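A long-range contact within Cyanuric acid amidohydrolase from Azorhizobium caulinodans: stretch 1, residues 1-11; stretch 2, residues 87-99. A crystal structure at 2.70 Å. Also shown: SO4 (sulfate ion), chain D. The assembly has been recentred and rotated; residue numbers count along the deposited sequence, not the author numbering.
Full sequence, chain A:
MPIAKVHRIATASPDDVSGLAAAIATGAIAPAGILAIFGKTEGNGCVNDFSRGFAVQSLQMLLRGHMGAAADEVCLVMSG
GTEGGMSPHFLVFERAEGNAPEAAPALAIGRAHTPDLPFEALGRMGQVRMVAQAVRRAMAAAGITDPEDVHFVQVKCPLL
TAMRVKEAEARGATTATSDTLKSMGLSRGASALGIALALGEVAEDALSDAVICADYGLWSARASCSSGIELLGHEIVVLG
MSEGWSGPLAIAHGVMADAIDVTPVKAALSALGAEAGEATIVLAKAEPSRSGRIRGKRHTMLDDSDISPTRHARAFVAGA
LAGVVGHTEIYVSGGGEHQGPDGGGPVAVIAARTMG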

# COMPACT_ATOMS: atom_id res chain seq x y z
N MSE A 1 8.90 -37.75 33.53
CA MSE A 1 7.92 -36.66 33.44
C MSE A 1 8.42 -35.43 32.67
O MSE A 1 9.35 -34.76 33.11
N PRO A 2 7.79 -35.11 31.52
CA PRO A 2 8.20 -34.04 30.60
C PRO A 2 7.84 -32.61 31.04
O PRO A 2 6.85 -32.35 31.71
N ILE A 3 8.69 -31.68 30.61
CA ILE A 3 8.61 -30.26 30.91
C ILE A 3 8.49 -29.41 29.64
O ILE A 3 9.27 -29.57 28.71
N ALA A 4 7.53 -28.49 29.60
CA ALA A 4 7.49 -27.56 28.47
C ALA A 4 8.46 -26.41 28.70
O ALA A 4 8.49 -25.79 29.76
N LYS A 5 9.25 -26.12 27.69
CA LYS A 5 10.15 -24.99 27.74
C LYS A 5 9.79 -24.10 26.56
O LYS A 5 9.78 -24.55 25.41
N VAL A 6 9.44 -22.85 26.83
CA VAL A 6 9.09 -21.91 25.76
C VAL A 6 10.10 -20.77 25.68
O VAL A 6 10.33 -20.06 26.67
N HIS A 7 10.68 -20.58 24.50
CA HIS A 7 11.76 -19.60 24.31
C HIS A 7 11.39 -18.48 23.35
O HIS A 7 11.11 -18.76 22.19
N ARG A 8 11.41 -17.23 23.80
CA ARG A 8 11.12 -16.13 22.87
C ARG A 8 12.43 -15.49 22.35
O ARG A 8 13.21 -14.93 23.10
N ILE A 9 12.67 -15.60 21.06
CA ILE A 9 13.91 -15.16 20.47
C ILE A 9 13.72 -13.99 19.49
O ILE A 9 12.91 -14.07 18.57
N ALA A 10 14.44 -12.89 19.69
CA ALA A 10 14.38 -11.78 18.75
C ALA A 10 15.02 -12.14 17.38
O ALA A 10 15.86 -13.02 17.29
N THR A 11 14.59 -11.47 16.31
CA THR A 11 15.13 -11.65 14.96
C THR A 11 15.25 -10.29 14.27
O THR A 11 14.34 -9.45 14.38
N SER A 87 6.69 -6.41 17.38
CA SER A 87 8.10 -6.73 17.22
C SER A 87 8.37 -8.16 16.71
O SER A 87 8.01 -9.15 17.35
N PRO A 88 9.04 -8.28 15.55
CA PRO A 88 9.33 -9.59 14.96
C PRO A 88 10.14 -10.51 15.87
O PRO A 88 11.19 -10.11 16.39
N HIS A 89 9.66 -11.74 16.02
CA HIS A 89 10.31 -12.74 16.88
C HIS A 89 9.92 -14.18 16.58
O HIS A 89 8.96 -14.44 15.85
N PHE A 90 10.69 -15.11 17.14
CA PHE A 90 10.36 -16.54 17.14
C PHE A 90 9.92 -16.99 18.53
O PHE A 90 10.42 -16.52 19.54
N LEU A 91 8.98 -17.92 18.58
CA LEU A 91 8.57 -18.60 19.79
C LEU A 91 8.93 -20.08 19.68
O LEU A 91 8.25 -20.81 18.95
N VAL A 92 9.97 -20.54 20.37
CA VAL A 92 10.34 -21.95 20.26
C VAL A 92 9.75 -22.76 21.40
O VAL A 92 9.92 -22.40 22.57
N PHE A 93 9.06 -23.83 21.05
CA PHE A 93 8.41 -24.74 22.00
C PHE A 93 9.20 -26.03 22.11
O PHE A 93 9.27 -26.80 21.14
N GLU A 94 9.78 -26.27 23.29
CA GLU A 94 10.66 -27.42 23.50
C GLU A 94 10.06 -28.36 24.53
O GLU A 94 9.44 -27.92 25.47
N ARG A 95 10.20 -29.66 24.33
CA ARG A 95 9.83 -30.64 25.35
C ARG A 95 11.11 -31.16 26.02
O ARG A 95 12.02 -31.63 25.33
N ALA A 96 11.20 -31.10 27.35
CA ALA A 96 12.39 -31.58 28.06
C ALA A 96 11.96 -32.56 29.16
O ALA A 96 10.76 -32.70 29.39
N GLU A 97 12.89 -33.23 29.84
CA GLU A 97 12.52 -34.23 30.86
C GLU A 97 12.91 -33.77 32.27
O GLU A 97 14.05 -33.38 32.50
N GLY A 98 11.97 -33.82 33.20
CA GLY A 98 12.20 -33.47 34.59
C GLY A 98 12.08 -34.69 35.46
O GLY A 98 12.25 -35.81 34.98
N ASN A 99 11.74 -34.48 36.73
CA ASN A 99 11.73 -35.53 37.77
C ASN A 99 10.90 -36.78 37.44
O ASN A 99 11.21 -37.89 37.88

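Strands 2-10 and 89-97 run antiparallel as sheet neighbours; their side chains alternate between two faces, and cross-strand partners lie side by side on the same face. On the face that carries Val6, Arg8, Leu91 and Phe93, the apolar centre is built around Val6. With chi1 t, Val6 sets CG1 4.0 Å from Leu91 CD1 and CG2 3.6 Å from Phe93 CD1. A short branched residue suits this position, because it fills the space beside its direct partner Phe93 (chi1 m) while still reaching the diagonal neighbour Leu91. The aliphatic part of Arg8 extends the patch, with Arg8 CG 3.7 Å from Leu91 CD1 and 3.8 Å from His89 CD2; its guanidinium finds hydrogen bonds elsewhere in the structure. His89, chi1 p, turns back on its own stretch, where ND1 donates to Ser87 O at 2.7 Å.

The opposite face has its own apolar group. Ile9, chi1 m and chi2 t, places CD1 4.3 Å from Val92 CG2, and beta-branching in both residues suits the extended backbone. Just past the end of the first strand, Thr11 points toward the second stretch. With chi1 p, it sets CG2 over one face of the Phe90 ring, 3.5 Å from the ring centroid, a CH-pi contact.

Toward the other end of this face the packing becomes polar. Glu94, extended with chi1 and chi2 both t, brings its carboxylate within reach of two basic residues on the facing strand. His7, chi1 m, donates from NE2 to Glu94 OE1 at 2.9 Å, the acceptor lying at the ring edge, near its plane, where an N-H bond points. Lys5 NZ forms a salt bridge with Glu94 OE2 at 3.3 Å, its hydrogen bond weak. The lysine's methylenes also serve packing: Lys5 CD is 3.8 Å from Ala96 CB, a small side chain that leaves room for the long one.

Farther out, Ile3 (chi1 m, chi2 t) rests CD1 3.4 Å from Gly98 CA. A CB on this glycine would fall only 2.4 Å from Ile3 CD1, so the absence of a side chain permits the close approach. At the exposed margin on the Val6 face, Arg95 binds a sulfate, probably from the crystallisation liquor, through NH1 to O2 at 3.0 Å and NH2 to O3 at 2.7 Å. A water links the first residue to the end of the second stretch, accepting from Met1 N and donating weakly to Asn99 O, each at 2.8 Å from the water O.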

# COMPACT_ATOMS: atom_id res chain seq x y z
CB MSE A 1 7.49 -36.22 34.85
CG MSE A 1 6.12 -36.74 35.31
SE MSE A 1 5.01 -35.33 36.09
CE MSE A 1 3.40 -36.37 36.41
CB PRO A 2 7.44 -34.38 29.33
CG PRO A 2 6.21 -35.04 29.81
CD PRO A 2 6.62 -35.84 31.02
CB ILE A 3 9.85 -29.83 31.69
CG1 ILE A 3 9.95 -30.67 32.96
CG2 ILE A 3 9.85 -28.32 31.93
CD1 ILE A 3 11.12 -30.34 33.83
CB ALA A 4 6.08 -27.02 28.25
CB LYS A 5 11.61 -25.48 27.70
CG LYS A 5 12.24 -25.72 29.08
CD LYS A 5 13.46 -26.66 29.05
CE LYS A 5 14.70 -26.03 28.38
NZ LYS A 5 15.81 -27.01 28.04
CB VAL A 6 7.70 -21.33 25.98
CG1 VAL A 6 7.38 -20.31 24.91
CG2 VAL A 6 6.70 -22.45 25.98
CB HIS A 7 13.02 -20.28 23.77
CG HIS A 7 13.52 -21.41 24.62
ND1 HIS A 7 14.30 -21.21 25.74
CD2 HIS A 7 13.35 -22.75 24.51
CE1 HIS A 7 14.59 -22.38 26.28
NE2 HIS A 7 14.03 -23.33 25.55
CB ARG A 8 10.24 -15.08 23.53
CG ARG A 8 9.43 -14.27 22.55
CD ARG A 8 8.32 -13.44 23.26
NE ARG A 8 8.93 -12.45 24.14
CZ ARG A 8 8.39 -11.94 25.24
NH1 ARG A 8 7.18 -12.28 25.66
NH2 ARG A 8 9.09 -11.05 25.92
CB ILE A 9 14.61 -16.34 19.77
CG1 ILE A 9 14.89 -17.44 20.79
CG2 ILE A 9 15.91 -15.89 19.08
CD1 ILE A 9 15.52 -18.67 20.23
CB ALA A 10 15.05 -10.58 19.33
CB THR A 11 14.25 -12.56 14.10
OG1 THR A 11 13.00 -11.88 13.88
CG2 THR A 11 13.96 -13.91 14.78
CB SER A 87 8.80 -6.52 18.57
OG SER A 87 10.15 -6.89 18.53
CB PRO A 88 10.12 -9.23 13.71
CG PRO A 88 9.69 -7.85 13.39
CD PRO A 88 9.47 -7.18 14.69
CB HIS A 89 9.97 -12.44 18.33
CG HIS A 89 8.51 -12.57 18.63
ND1 HIS A 89 7.60 -11.61 18.27
CD2 HIS A 89 7.81 -13.56 19.23
CE1 HIS A 89 6.39 -11.99 18.65
NE2 HIS A 89 6.49 -13.17 19.24
CB PHE A 90 11.56 -17.38 16.70
CG PHE A 90 11.96 -17.16 15.28
CD1 PHE A 90 11.01 -16.97 14.30
CD2 PHE A 90 13.31 -17.14 14.93
CE1 PHE A 90 11.39 -16.75 12.97
CE2 PHE A 90 13.70 -16.92 13.60
CZ PHE A 90 12.75 -16.73 12.63
CB LEU A 91 7.08 -18.45 19.97
CG LEU A 91 6.64 -18.41 21.40
CD1 LEU A 91 7.55 -17.45 22.14
CD2 LEU A 91 5.20 -17.94 21.40
CB VAL A 92 11.85 -22.16 20.27
CG1 VAL A 92 12.14 -23.65 20.19
CG2 VAL A 92 12.48 -21.46 19.09
CB PHE A 93 6.99 -25.05 21.53
CG PHE A 93 6.05 -23.89 21.64
CD1 PHE A 93 5.41 -23.60 22.84
CD2 PHE A 93 5.79 -23.09 20.53
CE1 PHE A 93 4.52 -22.52 22.93
CE2 PHE A 93 4.91 -22.01 20.61
CZ PHE A 93 4.27 -21.73 21.82
CB GLU A 94 12.02 -26.93 23.99
CG GLU A 94 13.09 -28.00 24.20
CD GLU A 94 14.36 -27.42 24.82
OE1 GLU A 94 14.34 -26.21 25.16
OE2 GLU A 94 15.38 -28.15 24.96
CB ARG A 95 9.03 -31.79 24.73
CG ARG A 95 8.64 -32.92 25.68
CD ARG A 95 7.84 -34.02 24.97
NE ARG A 95 8.62 -34.61 23.89
CZ ARG A 95 8.11 -35.17 22.80
NH1 ARG A 95 6.79 -35.22 22.62
NH2 ARG A 95 8.92 -35.67 21.85
CB ALA A 96 13.18 -30.43 28.63
CB GLU A 97 13.13 -35.61 30.59
CG GLU A 97 13.06 -36.10 29.15
CD GLU A 97 14.07 -35.40 28.26
OE1 GLU A 97 14.96 -34.71 28.81
OE2 GLU A 97 13.99 -35.53 27.01
CB ASN A 99 11.22 -34.93 39.09
CG ASN A 99 11.57 -33.45 39.23
OD1 ASN A 99 11.58 -32.70 38.25
ND2 ASN A 99 11.84 -33.03 40.46
S SO4 D . 6.19 -36.57 19.22
O1 SO4 D . 6.23 -37.79 18.40
O2 SO4 D . 5.36 -36.75 20.43
O3 SO4 D . 7.56 -36.21 19.60
O4 SO4 D . 5.57 -35.52 18.40
O HOH W 1 10.05 -39.13 35.63